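Local structure of stage II sporulation protein Q (Bacillus subtilis, 3TUF) at residues A[104-117]-A[127-139]. The protein forms, together with SpoIIIAH, an intercellular channel between mother cell and forespore during sporulation, and takes part in forespore engulfment. Numbering follows the deposited sequence.
Sequences VVKAEKDPVLGYVV and TVYQSLSEVSVEQ
V117 and Y129 bind each other twice as an antiparallel hydrogen-bonded pair, with V117 N 2.6 Å from Y129 O and Y129 N 2.8 Å from V117 O, both bonds nearly straight. V117 O also lies in the plane of the Y129 ring, at its edge. V117 CG1, anti to the backbone N (chi1 174°), reaches V137 CG2, while CG2, beside that N, touches both L132 CD1 and V135 CG2, 3.8 Å from the latter. Y115 N donates to L132 O at 2.9 Å. The same carbonyl oxygen lies at the edge of the Y115 ring; V135 covers one face, its CG2 against CD1 and CG, and K109 CB lies over the opposite face.

This is the hairpin of strands 116-120 and 125-132 in the M23 peptidase fold, and a G1 bulge interrupts it where S131 and L132 both face Y115. Next to the bulge, L113 CD2 packs 3.7 Å from Q130 NE2.

Strand 102-110 adds V104, whose CG2 reaches V137 CB at 3.9 Å, and a water bridges A107 O to Q139 N. Ahead of L113 in the chain, D110 OD1 accepts from V112 N, an Asx turn, and from L113 N, making an Asx motif. Outside the two segments, Y129 OH is hydrogen-bonded to S99 N and its ring meets F167.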
# COMPACT_ATOMS: atom_id res chain seq x y z
N VAL A 104 23.41 7.34 -35.02
CA VAL A 104 23.32 8.22 -33.88
C VAL A 104 21.87 8.56 -33.70
O VAL A 104 21.28 9.21 -34.57
CB VAL A 104 24.08 9.54 -34.11
CG1 VAL A 104 23.74 10.60 -32.99
CG2 VAL A 104 25.57 9.25 -34.21
N VAL A 105 21.26 8.11 -32.60
CA VAL A 105 19.88 8.45 -32.42
C VAL A 105 19.75 9.59 -31.45
O VAL A 105 18.71 10.16 -31.33
CB VAL A 105 19.01 7.22 -32.05
CG1 VAL A 105 18.88 6.31 -33.29
CG2 VAL A 105 19.58 6.46 -30.83
N LYS A 106 20.83 9.97 -30.79
CA LYS A 106 20.71 11.07 -29.84
C LYS A 106 22.02 11.80 -29.68
O LYS A 106 23.08 11.18 -29.53
CB LYS A 106 20.27 10.55 -28.47
CG LYS A 106 19.79 11.68 -27.60
CD LYS A 106 19.99 11.46 -26.12
CE LYS A 106 18.78 10.85 -25.41
NZ LYS A 106 18.85 11.32 -24.01
N ALA A 107 21.96 13.12 -29.71
CA ALA A 107 23.18 13.92 -29.49
C ALA A 107 22.83 15.28 -28.93
O ALA A 107 22.47 16.19 -29.71
CB ALA A 107 23.92 14.05 -30.73
N GLU A 108 22.92 15.46 -27.60
CA GLU A 108 22.53 16.76 -27.03
C GLU A 108 23.19 17.10 -25.74
O GLU A 108 23.58 16.21 -24.97
CB GLU A 108 21.03 16.79 -26.76
CG GLU A 108 20.40 15.43 -26.62
CD GLU A 108 18.88 15.53 -26.46
OE1 GLU A 108 18.39 15.71 -25.29
OE2 GLU A 108 18.18 15.44 -27.50
N LYS A 109 23.26 18.38 -25.48
CA LYS A 109 23.98 18.88 -24.32
C LYS A 109 22.93 18.81 -23.27
O LYS A 109 21.83 19.22 -23.53
CB LYS A 109 24.40 20.35 -24.52
CG LYS A 109 24.77 21.08 -23.21
CD LYS A 109 26.24 20.83 -22.85
CE LYS A 109 26.43 20.60 -21.35
NZ LYS A 109 26.54 21.94 -20.69
N ASP A 110 23.25 18.24 -22.12
CA ASP A 110 22.34 18.20 -20.99
C ASP A 110 23.02 18.98 -19.88
O ASP A 110 24.22 18.80 -19.64
CB ASP A 110 22.23 16.78 -20.55
CG ASP A 110 21.30 16.61 -19.40
OD1 ASP A 110 21.68 16.92 -18.22
OD2 ASP A 110 20.18 16.16 -19.74
N PRO A 111 22.29 19.83 -19.16
CA PRO A 111 23.07 20.65 -18.18
C PRO A 111 23.64 19.85 -17.00
O PRO A 111 24.60 20.29 -16.35
CB PRO A 111 22.07 21.69 -17.69
CG PRO A 111 20.63 20.93 -17.90
CD PRO A 111 20.84 20.12 -19.17
N VAL A 112 23.07 18.68 -16.74
CA VAL A 112 23.58 17.82 -15.68
C VAL A 112 24.53 16.75 -16.20
O VAL A 112 25.59 16.51 -15.62
CB VAL A 112 22.43 17.15 -15.02
CG1 VAL A 112 22.91 16.01 -14.03
CG2 VAL A 112 21.63 18.20 -14.32
N LEU A 113 24.13 16.10 -17.29
CA LEU A 113 24.90 15.00 -17.90
C LEU A 113 26.10 15.41 -18.83
O LEU A 113 26.95 14.57 -19.15
CB LEU A 113 23.94 14.05 -18.65
CG LEU A 113 22.86 13.37 -17.79
CD1 LEU A 113 21.96 12.31 -18.61
CD2 LEU A 113 23.50 12.73 -16.54
N GLY A 114 26.21 16.68 -19.22
CA GLY A 114 27.13 17.10 -20.33
C GLY A 114 26.49 16.68 -21.67
O GLY A 114 25.28 16.37 -21.77
N TYR A 115 27.27 16.64 -22.72
CA TYR A 115 26.74 16.01 -23.94
C TYR A 115 26.41 14.54 -23.82
O TYR A 115 27.09 13.79 -23.12
CB TYR A 115 27.71 16.18 -25.06
CG TYR A 115 27.53 17.46 -25.76
CD1 TYR A 115 26.60 17.58 -26.82
CD2 TYR A 115 28.34 18.59 -25.42
CE1 TYR A 115 26.47 18.82 -27.55
CE2 TYR A 115 28.22 19.82 -26.13
CZ TYR A 115 27.29 19.90 -27.18
OH TYR A 115 27.20 21.08 -27.85
N VAL A 116 25.38 14.09 -24.51
CA VAL A 116 25.00 12.70 -24.38
C VAL A 116 24.81 12.27 -25.78
O VAL A 116 24.11 12.96 -26.54
CB VAL A 116 23.65 12.49 -23.62
CG1 VAL A 116 23.22 10.99 -23.65
CG2 VAL A 116 23.66 13.04 -22.15
N VAL A 117 25.46 11.16 -26.16
CA VAL A 117 25.27 10.58 -27.48
C VAL A 117 24.83 9.14 -27.31
O VAL A 117 25.30 8.43 -26.41
CB VAL A 117 26.55 10.59 -28.32
CG1 VAL A 117 26.35 9.81 -29.69
CG2 VAL A 117 27.08 12.04 -28.53
N THR A 127 24.49 1.91 -27.65
CA THR A 127 25.50 2.38 -26.71
C THR A 127 25.35 3.83 -26.36
O THR A 127 24.85 4.62 -27.17
CB THR A 127 26.93 2.22 -27.26
OG1 THR A 127 26.95 2.43 -28.69
CG2 THR A 127 27.45 0.89 -26.94
N VAL A 128 25.83 4.19 -25.18
CA VAL A 128 25.59 5.54 -24.64
C VAL A 128 26.91 6.13 -24.17
O VAL A 128 27.73 5.50 -23.45
CB VAL A 128 24.50 5.55 -23.49
CG1 VAL A 128 24.24 6.97 -22.87
CG2 VAL A 128 23.19 4.93 -23.99
N TYR A 129 27.14 7.35 -24.61
CA TYR A 129 28.35 8.05 -24.27
C TYR A 129 27.88 9.35 -23.74
O TYR A 129 27.03 10.01 -24.39
CB TYR A 129 29.14 8.29 -25.53
CG TYR A 129 29.24 7.05 -26.41
CD1 TYR A 129 28.15 6.66 -27.21
CD2 TYR A 129 30.40 6.27 -26.42
CE1 TYR A 129 28.20 5.53 -28.04
CE2 TYR A 129 30.47 5.10 -27.24
CZ TYR A 129 29.35 4.75 -28.04
OH TYR A 129 29.40 3.63 -28.83
N GLN A 130 28.42 9.74 -22.60
CA GLN A 130 27.80 10.80 -21.84
C GLN A 130 28.89 11.39 -20.99
O GLN A 130 29.91 10.76 -20.84
CB GLN A 130 26.66 10.17 -21.04
CG GLN A 130 26.72 10.41 -19.56
CD GLN A 130 25.53 9.89 -18.80
OE1 GLN A 130 24.49 9.47 -19.41
NE2 GLN A 130 25.66 9.89 -17.45
N SER A 131 28.72 12.60 -20.45
CA SER A 131 29.84 13.43 -19.89
C SER A 131 30.83 14.11 -20.89
O SER A 131 31.85 14.74 -20.48
CB SER A 131 30.61 12.74 -18.78
OG SER A 131 31.07 13.76 -17.87
N LEU A 132 30.51 13.98 -22.20
CA LEU A 132 31.24 14.63 -23.28
C LEU A 132 31.23 16.19 -23.13
O LEU A 132 30.19 16.80 -22.71
CB LEU A 132 30.61 14.23 -24.62
CG LEU A 132 30.46 12.72 -24.83
CD1 LEU A 132 30.21 12.34 -26.29
CD2 LEU A 132 31.70 12.03 -24.37
N SER A 133 32.40 16.78 -23.47
CA SER A 133 32.71 18.21 -23.57
C SER A 133 32.27 18.69 -24.92
O SER A 133 31.88 19.87 -25.07
CB SER A 133 34.22 18.40 -23.64
OG SER A 133 34.84 18.16 -22.40
N GLU A 134 32.44 17.81 -25.92
CA GLU A 134 32.21 18.16 -27.33
C GLU A 134 31.62 16.99 -28.01
O GLU A 134 31.77 15.86 -27.56
CB GLU A 134 33.51 18.45 -28.10
CG GLU A 134 34.62 19.22 -27.31
CD GLU A 134 35.85 19.47 -28.18
OE1 GLU A 134 35.71 19.24 -29.43
OE2 GLU A 134 36.92 19.89 -27.60
N VAL A 135 31.01 17.27 -29.16
CA VAL A 135 30.38 16.23 -29.95
C VAL A 135 30.84 16.44 -31.38
O VAL A 135 31.06 17.60 -31.82
CB VAL A 135 28.84 16.29 -29.75
CG1 VAL A 135 28.10 15.65 -30.90
CG2 VAL A 135 28.48 15.57 -28.47
N SER A 136 31.06 15.34 -32.09
CA SER A 136 31.54 15.40 -33.45
C SER A 136 30.46 14.76 -34.32
O SER A 136 30.69 14.51 -35.51
CB SER A 136 32.89 14.67 -33.55
OG SER A 136 33.82 15.14 -32.53
N VAL A 137 29.28 14.50 -33.74
CA VAL A 137 28.15 13.89 -34.48
C VAL A 137 26.85 14.63 -34.21
O VAL A 137 26.77 15.48 -33.33
CB VAL A 137 27.91 12.37 -34.11
CG1 VAL A 137 28.99 11.49 -34.65
CG2 VAL A 137 27.81 12.16 -32.60
N GLU A 138 25.81 14.27 -34.96
CA GLU A 138 24.47 14.78 -34.69
C GLU A 138 23.41 13.70 -35.02
O GLU A 138 23.67 12.77 -35.83
CB GLU A 138 24.19 16.04 -35.52
CG GLU A 138 23.94 15.71 -36.99
CD GLU A 138 23.83 16.94 -37.86
OE1 GLU A 138 23.22 17.95 -37.42
OE2 GLU A 138 24.34 16.92 -38.99
N GLN A 139 22.23 13.83 -34.42
CA GLN A 139 21.16 12.88 -34.69
C GLN A 139 21.08 12.49 -36.20
O GLN A 139 21.12 13.36 -37.06
CB GLN A 139 19.84 13.47 -34.24
CG GLN A 139 19.11 12.55 -33.35
CD GLN A 139 17.67 12.88 -33.29
OE1 GLN A 139 17.28 13.93 -32.77
NE2 GLN A 139 16.83 12.00 -33.83
O HOH W 1 21.68 15.83 -32.63